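Local coordinates for protein yeast glycogen phosphorylase (Saccharomyces cerevisiae, PDB 1YGP) that belongs to the glycogen phosphorylases, dimeric GT-B-fold enzymes of the carbohydrate phosphorylase family, and carries pyridoxal-5'-phosphate in its pocket, at residues L788-E792 with F804-V808. Residues are numbered along the deposited sequence.
Sequences LSYIE and FKPLV
Val808 lays its side chain (chi1 t) against Leu788, Ile791 and Glu792: its CG1 lies 3.9 Å from CB of Leu788 and 4.0 Å from CG of Glu792, and its CG2 is 3.6 Å from CD1 of Ile791. CA-to-CB bonds of Leu788, Ile791 and Val808 point toward the opposing segment. Ile791 (chi1 p, chi2 t) also brings CD1 to 4.0 Å from CB of Phe804, whose ring (chi1 m) leads away onto helix 662-678. The register pairs the CA atoms of Leu788 and Val808 at 6.0 Å and of Glu792 and Lys805 at 6.3 Å, so the segments run antiparallel. This is a helix-loop-helix connection, helix 782-790 to helix 805-813 across a partly unmodelled linker, in the C-terminal half of the GT-B fold; Leu788 and Ile791 rest on helix 615-634, which, like 662-678, follows a strand of the six-stranded parallel sheet. Leu788 and Ser789 have helical phi/psi, Ile791 has -112/2, and Phe804 is the N-cap of helix 805-813. At the more exposed margin, NZ of Lys805 (chi1 -140°, chi2 and chi3 t, chi4 m) forms a 3.0 Å salt bridge with OE2 of Glu792 (chi1 -129°, chi2 m), its hydrogen bond weak; Asp809 gives the ammonium a second carboxylate.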
# COMPACT_ATOMS: atom_id res chain seq x y z
N LEU A 788 15.34 -26.24 -41.01
CA LEU A 788 16.45 -26.24 -40.06
C LEU A 788 17.76 -25.70 -40.65
O LEU A 788 18.48 -24.97 -39.96
CB LEU A 788 16.65 -27.64 -39.49
CG LEU A 788 15.49 -28.16 -38.60
CD1 LEU A 788 15.99 -29.32 -37.77
CD2 LEU A 788 15.02 -27.11 -37.60
N SER A 789 18.03 -25.93 -41.94
CA SER A 789 19.20 -25.37 -42.59
C SER A 789 19.01 -23.88 -42.77
O SER A 789 19.96 -23.12 -42.63
CB SER A 789 19.42 -25.99 -43.96
OG SER A 789 19.53 -27.41 -43.84
N TYR A 790 17.79 -23.43 -43.05
CA TYR A 790 17.54 -22.02 -43.27
C TYR A 790 17.67 -21.18 -41.99
O TYR A 790 17.63 -19.93 -42.02
CB TYR A 790 16.14 -21.88 -43.90
CG TYR A 790 15.79 -20.43 -44.17
CD1 TYR A 790 16.45 -19.74 -45.18
CD2 TYR A 790 14.86 -19.77 -43.36
CE1 TYR A 790 16.21 -18.38 -45.38
CE2 TYR A 790 14.62 -18.41 -43.55
CZ TYR A 790 15.30 -17.73 -44.55
OH TYR A 790 15.10 -16.37 -44.70
N ILE A 791 17.74 -21.79 -40.81
CA ILE A 791 17.94 -20.98 -39.63
C ILE A 791 19.31 -21.27 -39.05
O ILE A 791 19.61 -20.68 -38.01
CB ILE A 791 16.84 -21.22 -38.52
CG1 ILE A 791 16.98 -22.58 -37.86
CG2 ILE A 791 15.45 -21.10 -39.14
CD1 ILE A 791 16.11 -22.58 -36.59
N GLU A 792 20.09 -22.14 -39.70
CA GLU A 792 21.38 -22.56 -39.18
C GLU A 792 22.52 -21.85 -39.92
O GLU A 792 22.30 -21.40 -41.05
CB GLU A 792 21.54 -24.09 -39.34
CG GLU A 792 21.96 -24.84 -38.07
CD GLU A 792 23.27 -24.37 -37.43
OE1 GLU A 792 23.25 -23.42 -36.64
OE2 GLU A 792 24.32 -24.94 -37.74
N PHE A 804 20.36 -19.82 -33.03
CA PHE A 804 19.27 -20.78 -32.94
C PHE A 804 19.68 -22.24 -33.05
O PHE A 804 18.85 -23.15 -33.18
CB PHE A 804 18.23 -20.43 -34.03
CG PHE A 804 17.59 -19.06 -33.79
CD1 PHE A 804 17.08 -18.72 -32.53
CD2 PHE A 804 17.54 -18.13 -34.83
CE1 PHE A 804 16.53 -17.45 -32.31
CE2 PHE A 804 16.99 -16.86 -34.61
CZ PHE A 804 16.49 -16.52 -33.35
N LYS A 805 20.98 -22.50 -32.87
CA LYS A 805 21.56 -23.83 -32.99
C LYS A 805 21.06 -24.82 -31.94
O LYS A 805 20.68 -25.90 -32.38
CB LYS A 805 23.08 -23.76 -32.90
CG LYS A 805 23.68 -24.72 -33.90
CD LYS A 805 25.09 -25.20 -33.61
CE LYS A 805 25.69 -25.86 -34.85
NZ LYS A 805 24.80 -26.82 -35.50
N PRO A 806 20.99 -24.62 -30.62
CA PRO A 806 20.48 -25.61 -29.66
C PRO A 806 19.13 -26.24 -30.01
O PRO A 806 18.91 -27.43 -29.79
CB PRO A 806 20.47 -24.86 -28.37
CG PRO A 806 21.68 -23.99 -28.52
CD PRO A 806 21.49 -23.45 -29.92
N LEU A 807 18.25 -25.43 -30.61
CA LEU A 807 16.95 -25.88 -31.06
C LEU A 807 17.13 -26.88 -32.21
O LEU A 807 16.73 -28.04 -32.08
CB LEU A 807 16.16 -24.65 -31.51
CG LEU A 807 14.70 -24.81 -31.86
CD1 LEU A 807 13.96 -25.46 -30.69
CD2 LEU A 807 14.11 -23.44 -32.16
N VAL A 808 17.81 -26.49 -33.29
CA VAL A 808 18.08 -27.35 -34.44
C VAL A 808 18.78 -28.61 -33.98
O VAL A 808 18.35 -29.72 -34.32
CB VAL A 808 18.96 -26.60 -35.45
CG1 VAL A 808 19.29 -27.46 -36.64
CG2 VAL A 808 18.19 -25.42 -35.97